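Local coordinates for glycosyl hydrolase, BNR repeat (Ralstonia eutropha, PDB 3B7F), which probably acts as a hydrolase, perhaps on glycosidic bonds, and folds as a seven-bladed beta-propeller related to non-viral sialidases, at residues Gly195-Val201 / Gly231-Val237; Asp245-Gln249 / Asp259-Trp265. One frame throughout, in Å; residues are numbered along the deposited sequence.

Interaction 1: Gly195-Val201 / Gly231-Val237; sequences GMSSGGV and GHDPHCV. With EDO (1,2-ethanediol), chain R.
S197 carries its hydroxyl anti to its own carbonyl carbon (chi1 -67°), while D233 sets its carboxylate anti to its backbone N (chi1 -172°), and the two groups converge between neighbouring blades of the beta-propeller. S197 OG lies 2.8 Å from D233 OD1 and 2.7 Å from P234 O. A hydroxyl suits this buried spot because one oxygen can both donate and accept: H180 NE2 and R343 NH1 also hydrogen-bond to OG. The hairpin turn of 195-201 meets the incoming chain through its backbone. G199 N donates to H232 O over 2.8 Å in the carbonyl plane, and G231 N reaches G199 O from above that carbonyl's plane. Glycine fits at 199, 200 and 231 because a CB would be jammed against the preceding carbonyl oxygen; G199 and G200 both face M196 in a classic beta bulge. P234, whose ring needs no hydrogen-bonding partner, lies over the bulge with CD 3.6 Å from G200 CA. Further along, V201 CG2 and V237 CG2 meet 3.9 Å apart, beside W265 and Q249. At the start of 231-237, H232 NE2 points its N-H almost straight (168°) at O1 of a 1,2-ethanediol, probably from the crystallisation liquor, 2.8 Å away.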
loop_
_atom_site.group_PDB
_atom_site.type_symbol
_atom_site.label_atom_id
_atom_site.label_comp_id
_atom_site.label_asym_id
_atom_site.label_seq_id
_atom_site.Cartn_x
_atom_site.Cartn_y
_atom_site.Cartn_z
ATOM N N GLY A 195 3.067 2.142 9.219
ATOM C CA GLY A 195 4.055 3.001 8.563
ATOM C C GLY A 195 3.504 4.410 8.582
ATOM O O GLY A 195 2.304 4.624 8.461
HETATM N N MSE A 196 4.374 5.378 8.773
HETATM C CA MSE A 196 3.937 6.741 8.789
HETATM C C MSE A 196 4.876 7.601 7.979
HETATM O O MSE A 196 6.086 7.517 8.129
HETATM C CB MSE A 196 3.902 7.255 10.211
HETATM C CG MSE A 196 3.085 6.430 11.104
HETATM SE SE MSE A 196 2.631 7.447 12.637
HETATM C CE MSE A 196 4.280 8.163 13.132
ATOM N N SER A 197 4.274 8.437 7.142
ATOM C CA SER A 197 4.973 9.379 6.319
ATOM C C SER A 197 4.623 10.772 6.862
ATOM O O SER A 197 3.553 11.261 6.574
ATOM C CB SER A 197 4.586 9.203 4.862
ATOM O OG SER A 197 5.076 7.946 4.402
ATOM N N SER A 198 5.457 11.395 7.697
ATOM C CA SER A 198 6.733 10.865 8.237
ATOM C C SER A 198 6.521 10.293 9.627
ATOM O O SER A 198 5.444 10.453 10.224
ATOM C CB SER A 198 7.802 11.953 8.254
ATOM O OG SER A 198 7.354 13.061 8.988
ATOM N N GLY A 199 7.538 9.578 10.104
ATOM C CA GLY A 199 7.535 8.950 11.425
ATOM C C GLY A 199 8.308 7.654 11.459
ATOM O O GLY A 199 9.088 7.434 12.372
ATOM N N GLY A 200 8.056 6.771 10.494
ATOM C CA GLY A 200 8.716 5.490 10.422
ATOM C C GLY A 200 7.776 4.317 10.525
ATOM O O GLY A 200 6.545 4.469 10.401
ATOM N N VAL A 201 8.391 3.149 10.722
ATOM C CA VAL A 201 7.694 1.907 10.970
ATOM C C VAL A 201 7.600 1.769 12.483
ATOM O O VAL A 201 8.546 2.109 13.218
ATOM C CB VAL A 201 8.386 0.663 10.388
ATOM C CG1 VAL A 201 7.584 -0.634 10.742
ATOM C CG2 VAL A 201 8.574 0.812 8.906
ATOM N N GLY A 231 11.237 9.293 12.772
ATOM C CA GLY A 231 11.190 10.467 11.908
ATOM C C GLY A 231 11.296 10.093 10.432
ATOM O O GLY A 231 11.117 10.945 9.548
ATOM N N HIS A 232 11.534 8.810 10.180
ATOM C CA HIS A 232 11.768 8.218 8.841
ATOM C C HIS A 232 10.558 8.302 7.917
ATOM O O HIS A 232 9.436 8.522 8.375
ATOM C CB HIS A 232 12.165 6.748 9.009
ATOM C CG HIS A 232 13.375 6.542 9.876
ATOM N ND1 HIS A 232 13.332 6.659 11.250
ATOM C CD2 HIS A 232 14.665 6.265 9.564
ATOM C CE1 HIS A 232 14.536 6.462 11.746
ATOM N NE2 HIS A 232 15.367 6.225 10.743
ATOM N N ASP A 233 10.787 8.118 6.615
ATOM C CA ASP A 233 9.711 8.200 5.616
ATOM C C ASP A 233 9.560 6.910 4.780
ATOM O O ASP A 233 9.929 6.870 3.596
ATOM C CB ASP A 233 9.900 9.441 4.715
ATOM C CG ASP A 233 8.715 9.694 3.780
ATOM O OD1 ASP A 233 7.601 9.193 4.045
ATOM O OD2 ASP A 233 8.900 10.404 2.757
ATOM N N PRO A 234 9.029 5.833 5.414
ATOM C CA PRO A 234 8.685 4.659 4.644
ATOM C C PRO A 234 7.526 5.016 3.756
ATOM O O PRO A 234 6.675 5.817 4.174
ATOM C CB PRO A 234 8.209 3.660 5.695
ATOM C CG PRO A 234 7.735 4.482 6.821
ATOM C CD PRO A 234 8.739 5.621 6.841
ATOM N N HIS A 235 7.530 4.467 2.540
ATOM C CA HIS A 235 6.448 4.661 1.581
ATOM C C HIS A 235 5.466 3.484 1.551
ATOM O O HIS A 235 4.269 3.676 1.516
ATOM C CB HIS A 235 6.982 4.929 0.169
ATOM C CG HIS A 235 7.694 6.241 0.031
ATOM N ND1 HIS A 235 8.519 6.530 -1.033
ATOM C CD2 HIS A 235 7.734 7.326 0.843
ATOM C CE1 HIS A 235 9.016 7.746 -0.886
ATOM N NE2 HIS A 235 8.550 8.253 0.238
ATOM N N CYS A 236 5.991 2.270 1.537
ATOM C CA CYS A 236 5.173 1.094 1.469
ATOM C C CYS A 236 5.907 -0.010 2.183
ATOM O O CYS A 236 7.069 -0.218 1.894
ATOM C CB CYS A 236 4.945 0.738 0.006
ATOM S SG CYS A 236 3.690 -0.542 -0.233
ATOM N N VAL A 237 5.252 -0.647 3.154
ATOM C CA VAL A 237 5.817 -1.754 3.920
ATOM C C VAL A 237 4.907 -2.982 3.693
ATOM O O VAL A 237 3.684 -2.833 3.632
ATOM C CB VAL A 237 5.972 -1.433 5.463
ATOM C CG1 VAL A 237 6.979 -2.386 6.118
ATOM C CG2 VAL A 237 6.418 -0.005 5.727
HETATM C C1 EDO R . 18.542 4.292 11.388
HETATM O O1 EDO R . 18.057 5.654 11.352
HETATM C C2 EDO R . 18.992 3.857 12.772
HETATM O O2 EDO R . 19.928 2.780 12.638
HETATM O O HOH W 1 10.476 13.468 9.814
#

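Interaction 2: Asp245-Gln249 / Asp259-Trp265; sequences DILYQ and DRREGVW. With EDO (1,2-ethanediol), chain S; EDO (1,2-ethanediol), chain J.
Q249 and W265 meet at about a right angle, the amide plane of the glutamine turned 80° from the indole, and NE2 sits over one ring face, 3.4 Å from W265 CE2. Q249 CG, held between the backbone N and the carbonyl carbon (chi1 65°), lies over the six-membered ring, 4.0 Å from its centroid in a CH-pi contact. The wide indole suits this place within the propeller blade: from the outermost strand 264-266 it reaches across strand 254-259, past Y256 and M258, to the side chains of 246-251, where L247 CB packs 3.7 Å from W265 CH2. Q249 OE1 is hydrogen-bonded to N251 ND2, and L214 O receives the indole N-H. At the other end, D245 and R261 also cross nearly perpendicularly, with carboxylate and guanidinium planes 52° apart. D245 OD2 stands over a guanidinium face in a salt bridge, 3.0 Å from R261 NH2. R261 NH1 pairs more weakly with D259 OD2, while D259 OD1 accepts the backbone N-H of R261 in an Asx turn. R260 N donates to D245 O (2.7 Å), next to the antiparallel non-hydrogen-bonded pair I246-D259. One arginine between two aspartates would offset their repulsion; the D245-R261 attraction is probably mainly electrostatic, while backbone bond and Asx turn supply direction.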
loop_
_atom_site.group_PDB
_atom_site.type_symbol
_atom_site.label_atom_id
_atom_site.label_comp_id
_atom_site.label_asym_id
_atom_site.label_seq_id
_atom_site.Cartn_x
_atom_site.Cartn_y
_atom_site.Cartn_z
ATOM N N ASP A 245 8.112 -13.434 9.355
ATOM C CA ASP A 245 9.299 -12.771 9.930
ATOM C C ASP A 245 9.950 -11.797 8.948
ATOM O O ASP A 245 10.647 -10.871 9.380
ATOM C CB ASP A 245 10.372 -13.777 10.335
ATOM C CG ASP A 245 9.963 -14.626 11.527
ATOM O OD1 ASP A 245 9.469 -14.076 12.542
ATOM O OD2 ASP A 245 10.173 -15.848 11.435
ATOM N N ILE A 246 9.724 -12.004 7.648
ATOM C CA ILE A 246 10.325 -11.164 6.606
ATOM C C ILE A 246 9.419 -9.996 6.205
ATOM O O ILE A 246 8.262 -10.194 5.814
ATOM C CB ILE A 246 10.700 -11.997 5.346
ATOM C CG1 ILE A 246 11.367 -13.329 5.730
ATOM C CG2 ILE A 246 11.580 -11.167 4.383
ATOM C CD1 ILE A 246 12.556 -13.237 6.727
ATOM N N LEU A 247 9.958 -8.784 6.338
ATOM C CA LEU A 247 9.311 -7.536 5.943
ATOM C C LEU A 247 10.166 -6.862 4.870
ATOM O O LEU A 247 11.394 -6.962 4.889
ATOM C CB LEU A 247 9.132 -6.563 7.121
ATOM C CG LEU A 247 7.976 -6.797 8.107
ATOM C CD1 LEU A 247 7.993 -8.179 8.672
ATOM C CD2 LEU A 247 8.044 -5.771 9.230
ATOM N N TYR A 248 9.505 -6.236 3.905
ATOM C CA TYR A 248 10.186 -5.446 2.879
ATOM C C TYR A 248 9.592 -4.058 2.898
ATOM O O TYR A 248 8.429 -3.882 3.264
ATOM C CB TYR A 248 10.060 -6.050 1.491
ATOM C CG TYR A 248 10.841 -7.345 1.257
ATOM C CD1 TYR A 248 10.265 -8.581 1.521
ATOM C CD2 TYR A 248 12.123 -7.326 0.694
ATOM C CE1 TYR A 248 10.951 -9.763 1.264
ATOM C CE2 TYR A 248 12.806 -8.506 0.415
ATOM C CZ TYR A 248 12.214 -9.725 0.716
ATOM O OH TYR A 248 12.866 -10.917 0.473
ATOM N N GLN A 249 10.407 -3.048 2.601
ATOM C CA GLN A 249 9.842 -1.713 2.438
ATOM C C GLN A 249 10.510 -0.915 1.335
ATOM O O GLN A 249 11.700 -1.085 1.064
ATOM C CB GLN A 249 9.845 -0.890 3.752
ATOM C CG GLN A 249 11.216 -0.528 4.321
ATOM C CD GLN A 249 11.177 0.666 5.237
ATOM O OE1 GLN A 249 10.779 1.741 4.818
ATOM N NE2 GLN A 249 11.632 0.500 6.485
ATOM N N ASP A 259 14.582 -9.197 8.472
ATOM C CA ASP A 259 14.185 -10.442 9.099
ATOM C C ASP A 259 13.916 -9.951 10.524
ATOM O O ASP A 259 14.846 -9.505 11.201
ATOM C CB ASP A 259 15.296 -11.480 9.045
ATOM C CG ASP A 259 14.872 -12.787 9.634
ATOM O OD1 ASP A 259 14.135 -12.768 10.636
ATOM O OD2 ASP A 259 15.271 -13.823 9.082
ATOM N N ARG A 260 12.665 -10.023 10.976
ATOM C CA ARG A 260 12.295 -9.509 12.307
ATOM C C ARG A 260 13.116 -10.100 13.476
ATOM O O ARG A 260 13.341 -9.419 14.483
ATOM C CB ARG A 260 10.785 -9.681 12.551
ATOM C CG ARG A 260 10.250 -9.062 13.851
ATOM C CD ARG A 260 10.422 -7.536 13.910
ATOM N NE ARG A 260 10.273 -7.077 15.279
ATOM C CZ ARG A 260 11.273 -6.853 16.129
ATOM N NH1 ARG A 260 12.536 -7.034 15.803
ATOM N NH2 ARG A 260 10.998 -6.437 17.342
ATOM N N ARG A 261 13.585 -11.340 13.329
ATOM C CA ARG A 261 14.423 -11.976 14.362
ATOM C C ARG A 261 15.734 -11.222 14.540
ATOM O O ARG A 261 16.282 -11.238 15.621
ATOM C CB ARG A 261 14.771 -13.417 14.020
ATOM C CG ARG A 261 13.603 -14.378 13.742
ATOM C CD ARG A 261 14.127 -15.331 12.699
ATOM N NE ARG A 261 13.186 -16.312 12.199
ATOM C CZ ARG A 261 13.224 -16.871 10.983
ATOM N NH1 ARG A 261 14.102 -16.498 10.044
ATOM N NH2 ARG A 261 12.307 -17.789 10.667
ATOM N N GLU A 262 16.242 -10.603 13.473
ATOM C CA GLU A 262 17.452 -9.777 13.531
ATOM C C GLU A 262 17.129 -8.358 14.004
ATOM O O GLU A 262 17.952 -7.737 14.639
ATOM C CB GLU A 262 18.155 -9.731 12.162
ATOM C CG GLU A 262 18.554 -11.126 11.625
ATOM C CD GLU A 262 19.202 -11.113 10.235
ATOM O OE1 GLU A 262 19.082 -10.117 9.483
ATOM O OE2 GLU A 262 19.827 -12.137 9.892
ATOM N N GLY A 263 15.943 -7.837 13.674
ATOM C CA GLY A 263 15.530 -6.498 14.107
ATOM C C GLY A 263 16.217 -5.301 13.451
ATOM O O GLY A 263 16.194 -4.211 14.010
ATOM N N VAL A 264 16.788 -5.506 12.260
ATOM C CA VAL A 264 17.470 -4.472 11.500
ATOM C C VAL A 264 17.042 -4.482 9.993
ATOM O O VAL A 264 16.909 -5.541 9.355
ATOM C CB VAL A 264 19.003 -4.636 11.663
ATOM C CG1 VAL A 264 19.460 -5.995 11.130
ATOM C CG2 VAL A 264 19.769 -3.486 11.000
ATOM N N TRP A 265 16.748 -3.303 9.471
ATOM C CA TRP A 265 16.493 -3.106 8.050
ATOM C C TRP A 265 17.848 -3.046 7.374
ATOM O O TRP A 265 18.720 -2.298 7.826
ATOM C CB TRP A 265 15.766 -1.783 7.778
ATOM C CG TRP A 265 14.380 -1.724 8.332
ATOM C CD1 TRP A 265 13.994 -1.102 9.468
ATOM C CD2 TRP A 265 13.199 -2.328 7.774
ATOM N NE1 TRP A 265 12.653 -1.266 9.657
ATOM C CE2 TRP A 265 12.138 -2.027 8.643
ATOM C CE3 TRP A 265 12.938 -3.085 6.624
ATOM C CZ2 TRP A 265 10.823 -2.474 8.417
ATOM C CZ3 TRP A 265 11.638 -3.537 6.404
ATOM C CH2 TRP A 265 10.598 -3.219 7.299
HETATM C C1 EDO S . 15.916 -7.685 18.371
HETATM O O1 EDO S . 14.917 -6.771 17.912
HETATM C C2 EDO S . 15.851 -8.976 17.571
HETATM O O2 EDO S . 14.879 -9.882 18.122
HETATM C C1 EDO J . 17.704 -14.645 6.543
HETATM O O1 EDO J . 16.383 -14.160 6.867
HETATM C C2 EDO J . 18.633 -13.557 5.961
HETATM O O2 EDO J . 18.731 -12.367 6.781
#

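In the fold
After two earlier complete blades the chain builds the blade 178-213, whose strands 192-197 and 200-204 are joined by the turn in 195-201. It then runs through a long, mostly loop excursion, and interaction 1 closes that loop of 29 residues where 231-237 enters the next blade along strand 234-239. Only afterwards does interaction 2 open, closing the shorter excursion between 245-249 and 259-265 that holds most of the hairpin 246-259. The two are thus in series, neither nested nor crossed: interaction 1 ties blade to blade, interaction 2 braces one blade internally. They meet where P234 and V237 pack against Q249 and W265.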